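Putative HTH-type transcriptional regulator PH0061 (Pyrococcus horikoshii, PDB 2DBB) probably binds DNA in a sequence-specific manner as an AsnC-family transcriptional regulator carrying a helix-turn-helix domain. Local coordinates at the interface of chains A and B. Numbering follows the deposited sequence. Chains: chain A/B, Putative HTH-type transcriptional regulator PH0061.

In the deposited pair, probably the dimer usual in this family, two copies of an AsnC-family chain are joined by several unlike patches. Contact 1 pairs strand 95-102 of one chain with strand 144-145 of the other. Contact 2 lies about 28 Å from it, centre to centre of the C-alpha atoms, and joins the helix-turn-helix regions. Contact 3, about 13 Å from contact 1 and 20 Å from contact 2, receives the last two residues of chain B. Contact 4 is about 9 Å from contact 3 and shares strands 67-76 and 107-114 with it. Two-fold symmetry repeats each patch, so the predicted DNA-binding regions and the chain ends both meet the partner.

Contact 1: the interface of chains A and B. Residues chain A 142-146; chain B 98-100.
A:Glu144 and B:Lys100 face each other as an antiparallel bridge, B:Lys100 N giving a nearly straight hydrogen bond (167° at H) of 2.9 Å to A:Glu144 O, in the plane of that carbonyl. In return B:Lys100 O is met mainly by A:Ser143 N, at 2.9 Å, the bond from A:Glu144 N being only weak. A bond from A:Arg146 N to B:Val98 O, also 2.9 Å long, continues the pairing. The OG hydroxyl of A:Ser143 adds a weak bond to B:Lys100 O.

On one side of this ladder, A:Ile142 and B:Glu99 cross at about a right angle. The gamma-methyl CG2 of A:Ile142 packs 3.7 Å from B:Glu99 CB; it stands anti to the backbone N, with CG1 at chi1 -56°. An alanine in place of A:Ile142 would probably open a gap beside the aliphatic stem of B:Glu99 and let that chain shift. A:Val145 lies alongside the same glutamate, its CG2 3.9 Å from carboxylate oxygen OE2 of B:Glu99.

On the other side, A:Glu144 runs beside B:Lys100 and points the same way. Its OE2 is 4.3 Å from the ammonium NZ of B:Lys100, too far for a salt bridge but near enough that the opposite charges may attract. The side chain of A:Arg146 crosses that of B:Lys100 at a slant.

Strand 144-145 of chain A thus extends the sheet of chain B along its strand 95-102, joining the two subunits through a short stretch of backbone pairing.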
# COMPACT_ATOMS: atom_id res chain seq x y z
N ILE A 142 -13.17 1.54 5.10
CA ILE A 142 -13.12 0.77 3.86
C ILE A 142 -13.89 -0.54 3.99
O ILE A 142 -13.50 -1.44 4.73
CB ILE A 142 -11.66 0.47 3.48
CG1 ILE A 142 -10.87 1.77 3.39
CG2 ILE A 142 -11.62 -0.32 2.15
CD1 ILE A 142 -11.41 2.76 2.39
N SER A 143 -14.99 -0.64 3.26
CA SER A 143 -15.82 -1.84 3.30
C SER A 143 -15.24 -2.94 2.43
O SER A 143 -15.51 -4.12 2.65
CB SER A 143 -17.24 -1.52 2.84
OG SER A 143 -17.24 -0.94 1.55
N GLU A 144 -14.43 -2.57 1.45
CA GLU A 144 -13.86 -3.57 0.56
C GLU A 144 -12.65 -3.10 -0.23
O GLU A 144 -12.59 -1.97 -0.71
CB GLU A 144 -14.95 -4.05 -0.41
CG GLU A 144 -14.61 -5.34 -1.15
CD GLU A 144 -15.73 -5.79 -2.07
OE1 GLU A 144 -15.63 -6.90 -2.64
OE2 GLU A 144 -16.72 -5.04 -2.23
N VAL A 145 -11.67 -4.00 -0.36
CA VAL A 145 -10.46 -3.73 -1.12
C VAL A 145 -10.59 -4.51 -2.42
O VAL A 145 -10.55 -5.74 -2.43
CB VAL A 145 -9.21 -4.23 -0.36
CG1 VAL A 145 -7.95 -3.97 -1.17
CG2 VAL A 145 -9.14 -3.55 1.00
N ARG A 146 -10.77 -3.79 -3.53
CA ARG A 146 -10.95 -4.45 -4.82
C ARG A 146 -9.62 -4.67 -5.54
O ARG A 146 -9.52 -5.50 -6.43
CB ARG A 146 -11.91 -3.65 -5.69
CG ARG A 146 -13.31 -3.53 -5.11
CD ARG A 146 -14.01 -4.90 -5.04
NE ARG A 146 -14.26 -5.44 -6.38
CZ ARG A 146 -15.23 -5.01 -7.18
NH1 ARG A 146 -15.38 -5.55 -8.39
NH2 ARG A 146 -16.06 -4.06 -6.78
N VAL B 98 -7.74 0.17 -5.28
CA VAL B 98 -9.11 0.59 -5.44
C VAL B 98 -9.86 0.05 -4.24
O VAL B 98 -9.79 -1.14 -3.93
CB VAL B 98 -9.73 0.03 -6.74
CG1 VAL B 98 -11.19 0.47 -6.86
CG2 VAL B 98 -8.93 0.55 -7.93
N GLU B 99 -10.56 0.94 -3.55
CA GLU B 99 -11.28 0.55 -2.36
C GLU B 99 -12.64 1.22 -2.31
O GLU B 99 -12.83 2.32 -2.83
CB GLU B 99 -10.45 0.94 -1.12
CG GLU B 99 -9.15 0.14 -0.96
CD GLU B 99 -8.17 0.76 0.05
OE1 GLU B 99 -7.59 1.83 -0.26
OE2 GLU B 99 -7.99 0.19 1.14
N LYS B 100 -13.60 0.53 -1.69
CA LYS B 100 -14.94 1.07 -1.53
C LYS B 100 -15.03 1.47 -0.07
O LYS B 100 -14.54 0.76 0.81
CB LYS B 100 -16.00 0.01 -1.85
CG LYS B 100 -15.92 -0.54 -3.27
CD LYS B 100 -16.99 -1.59 -3.52
CE LYS B 100 -18.38 -0.99 -3.37
NZ LYS B 100 -19.43 -2.01 -3.62

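Contact 2: the interface of chains A and B. Residues chain A 18, 22-26, 56; chain B 23.
B:Arg23 pushes across the interface between A:Phe56 and the backbone turn at A:Ser22 to A:Leu24, with different parts of its side chain meeting the two surfaces. Its CD methylene sits over one face of the A:Phe56 ring, 3.7 Å from the centroid and displaced toward the rim, in a CH-pi contact. The guanidinium beyond is inclined by 60° to that ring, whereas it is nearly parallel to the ring of A:Tyr26, whose CE1 comes 4.0 Å from B:Arg23 NH2. A bend at chi3 (67°) turns the arginine away from the phenylalanine and brings its end to the turn.

There B:Arg23 NH1 and B:Arg23 NH2 approach A:Leu24 O end-on, each giving a hydrogen bond of 2.8 Å. This oxygen lies at the edge of the guanidinium, in its plane, while both nitrogens reach it from the same face of the carbonyl. A lysine in place of B:Arg23 would probably lose this paired grip and leave A:Leu24 O without its second donor.

The turn leads into helix 26-32, at the start of the predicted helix-turn-helix motif, so the contact probably helps to set the two predicted DNA-binding regions against each other. B:Arg23 NH1 also bonds to A:Ser22 O at 2.5 Å, approaching from above the plane of that carbonyl.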
# COMPACT_ATOMS: atom_id res chain seq x y z
N LEU A 18 10.68 -7.88 -9.03
CA LEU A 18 10.57 -8.08 -7.59
C LEU A 18 9.23 -7.58 -7.05
O LEU A 18 8.74 -8.08 -6.03
CB LEU A 18 11.74 -7.38 -6.87
CG LEU A 18 13.12 -8.02 -7.09
CD1 LEU A 18 14.20 -7.10 -6.55
CD2 LEU A 18 13.18 -9.36 -6.39
N SER A 22 8.74 -11.05 -5.01
CA SER A 22 9.96 -10.70 -4.30
C SER A 22 10.75 -11.90 -3.76
O SER A 22 11.84 -11.71 -3.22
CB SER A 22 9.65 -9.75 -3.14
OG SER A 22 9.00 -10.44 -2.09
N ARG A 23 10.22 -13.11 -3.90
CA ARG A 23 10.92 -14.30 -3.42
C ARG A 23 11.67 -15.03 -4.52
O ARG A 23 12.09 -16.17 -4.33
CB ARG A 23 9.96 -15.29 -2.74
CG ARG A 23 9.53 -14.91 -1.33
CD ARG A 23 8.69 -16.02 -0.68
NE ARG A 23 9.47 -17.17 -0.24
CZ ARG A 23 10.21 -17.20 0.87
NH1 ARG A 23 10.27 -16.14 1.66
NH2 ARG A 23 10.87 -18.30 1.19
N LEU A 24 11.84 -14.39 -5.68
CA LEU A 24 12.56 -15.02 -6.77
C LEU A 24 14.02 -15.21 -6.39
O LEU A 24 14.65 -14.32 -5.81
CB LEU A 24 12.48 -14.17 -8.05
CG LEU A 24 11.17 -14.30 -8.83
CD1 LEU A 24 11.15 -13.34 -9.99
CD2 LEU A 24 11.02 -15.73 -9.33
N THR A 25 14.56 -16.38 -6.71
CA THR A 25 15.96 -16.68 -6.41
C THR A 25 16.83 -15.87 -7.37
O THR A 25 16.39 -15.53 -8.48
CB THR A 25 16.25 -18.18 -6.60
OG1 THR A 25 16.04 -18.53 -7.98
CG2 THR A 25 15.33 -19.02 -5.72
N TYR A 26 18.05 -15.55 -6.95
CA TYR A 26 18.96 -14.80 -7.80
C TYR A 26 19.15 -15.55 -9.12
O TYR A 26 19.38 -14.94 -10.16
CB TYR A 26 20.31 -14.62 -7.11
CG TYR A 26 20.31 -13.60 -5.99
CD1 TYR A 26 19.24 -12.72 -5.82
CD2 TYR A 26 21.40 -13.49 -5.12
CE1 TYR A 26 19.25 -11.76 -4.81
CE2 TYR A 26 21.42 -12.53 -4.11
CZ TYR A 26 20.34 -11.67 -3.96
OH TYR A 26 20.35 -10.71 -2.97
N PHE A 56 11.23 -5.82 1.60
CA PHE A 56 10.72 -7.00 0.92
C PHE A 56 9.56 -7.37 1.83
O PHE A 56 9.76 -7.76 2.98
CB PHE A 56 11.77 -8.10 0.89
CG PHE A 56 12.90 -7.82 -0.06
CD1 PHE A 56 12.73 -8.01 -1.43
CD2 PHE A 56 14.11 -7.32 0.40
CE1 PHE A 56 13.75 -7.70 -2.33
CE2 PHE A 56 15.14 -7.00 -0.49
CZ PHE A 56 14.96 -7.19 -1.86
N ARG B 23 11.75 -12.34 2.03
CA ARG B 23 12.72 -13.25 1.43
C ARG B 23 13.36 -14.23 2.41
O ARG B 23 14.26 -14.97 2.04
CB ARG B 23 13.83 -12.46 0.71
CG ARG B 23 13.37 -11.75 -0.55
CD ARG B 23 14.55 -11.14 -1.32
NE ARG B 23 15.43 -12.17 -1.87
CZ ARG B 23 15.23 -12.79 -3.03
NH1 ARG B 23 14.18 -12.50 -3.79
NH2 ARG B 23 16.09 -13.72 -3.44

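Contact 3: the interface of chains A and B. Residues chain A 60, 62, 65, 69, 112; chain B 15, 150-151.
B:Ile151, the last residue of this AsnC-family regulator, sends its side chain into an apolar patch of chain A made by A:Pro60, A:Ile62, A:Leu65 and A:Leu112. Its two branches divide the contacts. The longer arm, CG1 and CD1, stands anti to the carbonyl carbon with chi1 at -64° and runs on extended, meeting A:Ile62 tip to tip and the CG corner of the A:Pro60 ring. Here B:Ile151 CG1 packs tightly on A:Ile62 CD1 at 3.4 Å; the still shorter approaches of the terminal methyl to A:Pro60 and A:Ile62 are doubtful in the model. A:Leu65 slants across the same arm, with its CD1 3.4 Å from B:Ile151 CD1. The shorter branch turns instead to A:Leu112, B:Ile151 CG2 lying 3.6 Å from A:Leu112 CD2.

Further apolar contacts flank this residue. B:Ile150 puts CG2 against A:Pro60 CD at 3.7 Å, and A:Leu65 CD1 also meets CG1 of B:Val15, 3.9 Å away and end to end. B:Val15 belongs to helix 9-18, so A:Leu65 touches both the N-terminal helix and the C-terminal tail of the partner.

A polar interaction is added by the hydrogen bond of 3.1 Å from the phenol OH of A:Tyr69 to B:Ile150 O. That oxygen lies at the edge of the tyrosine ring, in its plane, whereas the hydroxyl is tilted 25° from the carbonyl plane.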
# COMPACT_ATOMS: atom_id res chain seq x y z
N PRO A 60 -1.09 -9.07 2.14
CA PRO A 60 -2.01 -10.05 2.72
C PRO A 60 -3.46 -9.63 2.52
O PRO A 60 -3.73 -8.48 2.18
CB PRO A 60 -1.62 -10.06 4.19
CG PRO A 60 -1.32 -8.61 4.42
CD PRO A 60 -0.51 -8.21 3.20
N ILE A 62 -6.28 -8.44 4.17
CA ILE A 62 -6.65 -7.80 5.42
C ILE A 62 -7.93 -8.36 6.04
O ILE A 62 -7.99 -8.62 7.24
CB ILE A 62 -6.80 -6.27 5.19
CG1 ILE A 62 -5.43 -5.68 4.91
CG2 ILE A 62 -7.44 -5.58 6.39
CD1 ILE A 62 -4.45 -5.91 6.02
N LEU A 65 -7.56 -11.60 7.82
CA LEU A 65 -6.80 -11.55 9.07
C LEU A 65 -7.63 -10.95 10.20
O LEU A 65 -7.19 -10.89 11.35
CB LEU A 65 -5.51 -10.74 8.90
CG LEU A 65 -4.45 -11.26 7.91
CD1 LEU A 65 -3.25 -10.33 7.94
CD2 LEU A 65 -4.04 -12.66 8.28
N TYR A 69 -9.51 -1.51 6.86
CA TYR A 69 -8.80 -0.26 6.72
C TYR A 69 -9.73 0.91 6.96
O TYR A 69 -10.96 0.77 6.96
CB TYR A 69 -8.22 -0.09 5.32
CG TYR A 69 -7.00 -0.92 5.01
CD1 TYR A 69 -5.89 -0.93 5.87
CD2 TYR A 69 -6.91 -1.62 3.81
CE1 TYR A 69 -4.73 -1.62 5.53
CE2 TYR A 69 -5.75 -2.30 3.46
CZ TYR A 69 -4.67 -2.30 4.32
OH TYR A 69 -3.53 -2.97 3.94
N LEU A 112 -5.05 0.70 10.13
CA LEU A 112 -5.37 -0.72 10.11
C LEU A 112 -6.13 -0.89 11.41
O LEU A 112 -5.62 -0.57 12.48
CB LEU A 112 -4.12 -1.60 10.13
CG LEU A 112 -4.50 -3.08 10.10
CD1 LEU A 112 -5.10 -3.42 8.74
CD2 LEU A 112 -3.27 -3.94 10.38
N VAL B 15 2.90 -14.11 9.19
CA VAL B 15 2.46 -13.01 8.35
C VAL B 15 3.19 -11.73 8.76
O VAL B 15 3.68 -10.98 7.91
CB VAL B 15 0.94 -12.82 8.47
CG1 VAL B 15 0.53 -11.44 7.97
CG2 VAL B 15 0.23 -13.91 7.66
N ILE B 150 2.03 -2.05 4.80
CA ILE B 150 0.79 -2.72 4.44
C ILE B 150 0.07 -3.15 5.72
O ILE B 150 -1.13 -2.95 5.86
CB ILE B 150 1.06 -3.95 3.54
CG1 ILE B 150 1.91 -3.53 2.34
CG2 ILE B 150 -0.26 -4.54 3.06
CD1 ILE B 150 1.39 -2.30 1.62
N ILE B 151 0.82 -3.75 6.64
CA ILE B 151 0.28 -4.18 7.93
C ILE B 151 1.31 -3.91 9.02
O ILE B 151 2.50 -3.76 8.67
CB ILE B 151 -0.07 -5.68 7.94
CG1 ILE B 151 -1.18 -5.97 6.94
CG2 ILE B 151 -0.54 -6.10 9.33
CD1 ILE B 151 -1.82 -7.33 7.14
OXT ILE B 151 0.92 -3.88 10.21

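Contact 4: the interface of chains A and B. Residues chain A 66-67, 114-115; chain B 5.
The guanidinium of B:Arg5 has A:Gly66 CA over one face, 3.8 Å above the plane and displaced toward the rim, while A:Pro114 CA and A:Lys115 N lie at its edge, in plane. B:Arg5 is poorly ordered, so its side chain shows a possible placement rather than a fixed one.

A:Gly66 supplies the backbone surface over which the arginine passes. Its CA lies 3.4 Å from B:Arg5 CA and is also met by the CB and CG methylenes of the arginine. The arginine's CG stands anti to the backbone N (chi1 170°), and, as modelled, a turn at chi3 (-106°) swings the guanidinium back toward the glycine carbonyl. NH1 comes near A:Gly66 O, but its N-H bonds point elsewhere, so the model shows no hydrogen bond between them. The same nitrogen, B:Arg5 NH1, is 3.4 Å from CB of the A:Pro114 ring. The contact combines the aliphatic stem of B:Arg5 on A:Gly66 CA with the guanidinium beside A:Pro114.

In the fold, A:Gly66 links the 3-10 helix 63-65 to strand 67-76, and A:Pro114 closes strand 107-114, so the N-terminal segment of chain B lies against the ends of two strands of chain A.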
# COMPACT_ATOMS: atom_id res chain seq x y z
N GLY A 66 -8.83 -10.48 9.87
CA GLY A 66 -9.70 -9.90 10.88
C GLY A 66 -9.59 -8.39 11.05
O GLY A 66 -10.02 -7.85 12.07
N TYR A 67 -9.01 -7.71 10.07
CA TYR A 67 -8.85 -6.26 10.12
C TYR A 67 -9.62 -5.57 9.01
O TYR A 67 -10.13 -6.21 8.08
CB TYR A 67 -7.39 -5.88 9.95
CG TYR A 67 -6.42 -6.47 10.95
CD1 TYR A 67 -6.55 -6.23 12.32
CD2 TYR A 67 -5.32 -7.21 10.51
CE1 TYR A 67 -5.59 -6.71 13.23
CE2 TYR A 67 -4.36 -7.69 11.40
CZ TYR A 67 -4.50 -7.44 12.76
OH TYR A 67 -3.53 -7.90 13.63
N PRO A 114 -9.26 -3.30 13.79
CA PRO A 114 -9.93 -4.59 13.96
C PRO A 114 -11.32 -4.41 13.35
O PRO A 114 -11.81 -3.29 13.27
CB PRO A 114 -9.96 -4.75 15.48
CG PRO A 114 -10.07 -3.34 15.95
CD PRO A 114 -9.06 -2.63 15.09
N LYS A 115 -11.96 -5.49 12.92
CA LYS A 115 -13.28 -5.37 12.32
C LYS A 115 -14.38 -5.02 13.32
O LYS A 115 -15.41 -4.48 12.93
CB LYS A 115 -13.62 -6.65 11.56
CG LYS A 115 -12.64 -6.94 10.44
CD LYS A 115 -12.80 -8.33 9.84
CE LYS A 115 -14.00 -8.40 8.93
NZ LYS A 115 -13.99 -9.69 8.17
N ARG B 5 -11.69 -13.68 10.06
CA ARG B 5 -10.87 -13.12 11.12
C ARG B 5 -9.93 -14.12 11.81
O ARG B 5 -8.73 -14.15 11.51
CB ARG B 5 -11.74 -12.45 12.19
CG ARG B 5 -10.98 -12.04 13.45
CD ARG B 5 -11.81 -11.13 14.34
NE ARG B 5 -11.34 -9.75 14.29
CZ ARG B 5 -10.16 -9.34 14.75
NH1 ARG B 5 -9.82 -8.06 14.66
NH2 ARG B 5 -9.33 -10.21 15.31